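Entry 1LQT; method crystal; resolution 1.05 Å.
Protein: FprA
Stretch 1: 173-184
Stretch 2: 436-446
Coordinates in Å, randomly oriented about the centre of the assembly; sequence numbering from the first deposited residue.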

# COMPACT_ATOMS: atom_id res chain seq x y z
N LEU A 173 19.92 7.19 -0.00
CA LEU A 173 18.78 6.97 0.86
C LEU A 173 18.84 7.84 2.12
O LEU A 173 17.80 8.18 2.68
CB LEU A 173 18.64 5.49 1.22
CG LEU A 173 18.36 4.56 0.05
CD1 LEU A 173 18.31 3.15 0.56
CD2 LEU A 173 17.08 4.93 -0.68
N ALA A 174 20.05 8.22 2.54
CA ALA A 174 20.19 9.04 3.73
C ALA A 174 19.59 10.42 3.59
O ALA A 174 19.43 11.11 4.59
CB ALA A 174 21.68 9.11 4.16
N ARG A 175 19.26 10.85 2.38
CA ARG A 175 18.64 12.15 2.13
C ARG A 175 17.13 12.03 1.93
O ARG A 175 16.48 12.99 1.54
CB ARG A 175 19.29 12.85 0.94
CG ARG A 175 20.79 13.05 1.10
CD ARG A 175 21.18 13.83 2.32
NE ARG A 175 22.63 14.00 2.38
CZ ARG A 175 23.25 14.84 3.19
NH1 ARG A 175 22.59 15.58 4.05
NH2 ARG A 175 24.57 14.93 3.12
N THR A 176 16.57 10.86 2.22
CA THR A 176 15.14 10.62 2.08
C THR A 176 14.52 10.48 3.47
O THR A 176 15.23 10.43 4.48
CB THR A 176 14.82 9.32 1.29
OG1 THR A 176 15.12 8.17 2.10
CG2 THR A 176 15.57 9.25 -0.03
N ASP A 177 13.21 10.33 3.51
CA ASP A 177 12.49 10.10 4.75
C ASP A 177 12.39 8.64 5.12
O ASP A 177 11.57 8.27 5.96
CB ASP A 177 11.11 10.77 4.71
CG ASP A 177 10.14 10.13 3.79
OD1 ASP A 177 10.45 9.10 3.16
OD2 ASP A 177 8.99 10.65 3.70
N ILE A 178 13.27 7.80 4.59
CA ILE A 178 13.35 6.41 5.00
C ILE A 178 13.53 6.32 6.51
O ILE A 178 14.17 7.18 7.14
CB ILE A 178 14.53 5.71 4.26
CG1 ILE A 178 14.45 4.19 4.38
CG2 ILE A 178 15.88 6.28 4.73
CD1 ILE A 178 15.42 3.48 3.45
N ALA A 179 13.02 5.25 7.10
CA ALA A 179 13.19 5.02 8.52
C ALA A 179 14.68 4.96 8.88
O ALA A 179 15.47 4.27 8.22
CB ALA A 179 12.56 3.71 8.90
N ASP A 180 15.04 5.58 9.99
CA ASP A 180 16.41 5.52 10.45
C ASP A 180 16.86 4.09 10.71
O ASP A 180 18.02 3.75 10.41
CB ASP A 180 16.61 6.35 11.71
CG ASP A 180 16.84 7.81 11.44
OD1 ASP A 180 17.09 8.21 10.29
OD2 ASP A 180 16.87 8.59 12.43
N HIS A 181 16.00 3.21 11.21
CA HIS A 181 16.42 1.86 11.48
C HIS A 181 16.76 1.10 10.20
O HIS A 181 17.63 0.22 10.17
CB HIS A 181 15.38 1.14 12.37
CG HIS A 181 13.95 1.13 11.85
ND1 HIS A 181 12.86 1.52 12.61
CD2 HIS A 181 13.44 0.67 10.68
CE1 HIS A 181 11.74 1.33 11.92
NE2 HIS A 181 12.06 0.81 10.75
N ALA A 182 16.07 1.43 9.11
CA ALA A 182 16.33 0.80 7.83
C ALA A 182 17.63 1.36 7.25
O ALA A 182 18.44 0.61 6.74
CB ALA A 182 15.19 1.02 6.88
N LEU A 183 17.80 2.67 7.33
CA LEU A 183 19.02 3.28 6.83
C LEU A 183 20.21 2.62 7.54
O LEU A 183 21.22 2.28 6.90
CB LEU A 183 18.94 4.81 7.01
CG LEU A 183 20.10 5.64 6.52
CD1 LEU A 183 20.27 5.49 5.03
CD2 LEU A 183 19.77 7.07 6.88
N GLU A 184 20.12 2.40 8.85
CA GLU A 184 21.22 1.80 9.59
C GLU A 184 21.55 0.40 9.06
O GLU A 184 22.73 0.05 8.89
CB GLU A 184 20.86 1.72 11.05
CG GLU A 184 20.83 3.08 11.73
CD GLU A 184 20.30 3.03 13.16
OE1 GLU A 184 19.53 2.11 13.50
OE2 GLU A 184 20.68 3.92 13.97
N PRO A 436 17.23 19.82 8.56
CA PRO A 436 18.64 20.15 8.77
C PRO A 436 19.61 19.12 8.24
O PRO A 436 20.81 19.40 8.13
CB PRO A 436 18.77 20.25 10.28
CG PRO A 436 17.39 20.52 10.75
CD PRO A 436 16.47 19.78 9.83
N HIS A 437 19.12 17.91 7.96
CA HIS A 437 19.92 16.82 7.45
C HIS A 437 19.65 16.52 5.99
O HIS A 437 20.07 15.50 5.45
CB HIS A 437 19.67 15.58 8.31
CG HIS A 437 20.01 15.82 9.74
ND1 HIS A 437 21.27 16.20 10.15
CD2 HIS A 437 19.24 15.82 10.85
CE1 HIS A 437 21.27 16.37 11.46
NE2 HIS A 437 20.05 16.14 11.91
N GLY A 438 18.95 17.43 5.33
CA GLY A 438 18.65 17.28 3.92
C GLY A 438 17.52 16.34 3.60
O GLY A 438 17.38 15.98 2.45
N ARG A 439 16.73 15.97 4.59
CA ARG A 439 15.66 15.00 4.43
C ARG A 439 14.31 15.69 4.57
O ARG A 439 14.20 16.66 5.32
CB ARG A 439 15.78 13.93 5.51
CG ARG A 439 17.15 13.26 5.54
CD ARG A 439 17.42 12.44 6.76
NE ARG A 439 16.66 11.20 6.78
CZ ARG A 439 16.76 10.28 7.74
NH1 ARG A 439 17.55 10.45 8.79
NH2 ARG A 439 16.02 9.19 7.69
N PRO A 440 13.25 15.18 3.92
CA PRO A 440 11.95 15.83 4.10
C PRO A 440 11.45 15.74 5.55
O PRO A 440 10.79 16.65 6.03
CB PRO A 440 11.04 15.06 3.12
CG PRO A 440 11.98 14.52 2.10
CD PRO A 440 13.22 14.20 2.82
N ARG A 441 11.75 14.62 6.18
CA ARG A 441 11.37 14.41 7.56
C ARG A 441 12.15 13.21 8.09
O ARG A 441 12.70 12.43 7.31
CB ARG A 441 9.87 14.15 7.72
CG ARG A 441 9.40 12.85 7.14
CD ARG A 441 7.90 12.60 7.31
NE ARG A 441 7.08 13.62 6.66
CZ ARG A 441 6.17 14.44 7.25
NH1 ARG A 441 5.87 14.38 8.55
NH2 ARG A 441 5.55 15.32 6.50
N VAL A 442 12.17 13.08 9.41
CA VAL A 442 12.59 11.84 10.07
C VAL A 442 11.39 11.40 10.85
O VAL A 442 10.92 12.11 11.72
CB VAL A 442 13.83 12.00 10.97
CG1 VAL A 442 14.18 10.68 11.60
CG2 VAL A 442 14.98 12.58 10.22
N LYS A 443 10.87 10.23 10.51
CA LYS A 443 9.65 9.75 11.10
C LYS A 443 9.84 9.14 12.46
O LYS A 443 10.82 8.48 12.75
CB LYS A 443 9.01 8.70 10.19
CG LYS A 443 8.48 9.26 8.90
CD LYS A 443 7.94 8.15 8.02
CE LYS A 443 7.39 8.68 6.74
NZ LYS A 443 6.98 7.54 5.82
N LEU A 444 8.83 9.36 13.30
CA LEU A 444 8.70 8.68 14.58
C LEU A 444 8.14 7.29 14.25
O LEU A 444 7.05 7.15 13.69
CB LEU A 444 7.76 9.49 15.47
CG LEU A 444 8.31 10.86 15.86
CD1 LEU A 444 7.20 11.74 16.35
CD2 LEU A 444 9.38 10.73 16.92
N ALA A 445 8.90 6.25 14.59
CA ALA A 445 8.69 4.92 14.03
C ALA A 445 7.95 3.94 14.92
O ALA A 445 7.73 2.81 14.53
CB ALA A 445 10.03 4.32 13.62
N SER A 446 7.57 4.38 16.11
CA SER A 446 6.81 3.55 17.03
C SER A 446 5.62 4.32 17.55
O SER A 446 5.64 5.55 17.60
CB SER A 446 7.67 3.11 18.24
OG SER A 446 8.01 4.21 19.06
O HOH W 1 21.18 12.78 5.98
O HOH W 2 6.49 9.52 3.81
O HOH W 3 9.51 6.56 5.45
O HOH W 4 12.11 8.54 8.64
O HOH W 5 7.69 13.04 4.02
O HOH W 6 13.01 6.92 11.61

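Two segments of FprA, the first a loop leading into a helix at Asp180, the second without regular helix or strand, lie far apart in sequence and bury 608 Å² between them, with Arg439 at the centre of the polar contacts. A salt bridge and direct hydrogen bonds form the core of the contact. The Arg439 side chain (chi1 m, chi2 t, chi3 p) starts sideways from CA, but its end comes nearer to the first stretch, where the guanidinium meets oxygens lying near its plane. Arg439 NE donates to Thr176 O (2.8 Å, 164°). NH1 of Arg439 donates to Asp180 OD1 at 2.7 Å, the short arm of a salt bridge, and NH2 of Arg439 reaches the same Asp180 OD1 at 3.0 Å. Ile178 O lies 2.8 Å from Arg439 NH2. Arginine suits this buried position because its flat group offers several N-H directions at once, while Asp180, in the first turn of a helix, supplies the compensating charge. A second arginine works in the reverse direction: Arg175 NH1 donates to His437 O (2.9 Å, 141°). Gly438, next to it, has positive phi, which favours glycine, and an ideal CB there would sit only 3.1 Å from Arg175 NH1.

The first stretch is also braced from within: a type I turn from Leu173 to Thr176 is closed by Thr176 N to Leu173 O (3.0 Å). The Thr176 side chain points away from the second stretch; its OG1 donates to Leu173 O (2.7 Å) and accepts from Ile178 N (3.1 Å), bracing the segment whose carbonyl oxygens face Arg439.

Packing surrounds these bonds. Leu183 CD2 lies over one face of the Arg439 guanidinium, 4.4 Å from NH2 of Arg439, leaving the edge to the oxygens. Pro440 CD rests 3.7 Å from Arg175 O, and Val442 CG1 lies 3.5 Å from Asp180 OD2. The small Ala445 side chain points toward the first stretch, its CB 3.8 Å from His181 CE1. Buried Asp177 sets its CB 3.6 Å from Arg441 CG, and its CA makes a C-H...O contact with Arg441 O (3.5 Å); that oxygen is buried without a conventional polar partner.

Six waters complete the contact. Asp177 OD2 and Lys443 NZ, oppositely charged, stand 4.3 Å apart, beyond a salt bridge. Lys443, t from chi2 to chi4, extends NZ to waters 2 and 3, which link it to Asp177 OD2 and O respectively; water 4 links Asp177 O to Lys443 N. Water 5 connects Asp177 OD2 to Arg441 NE. Water 6 accepts from Asp180 N and donates to Lys443 O, while water 1 donates to both Ala174 O and His437 O.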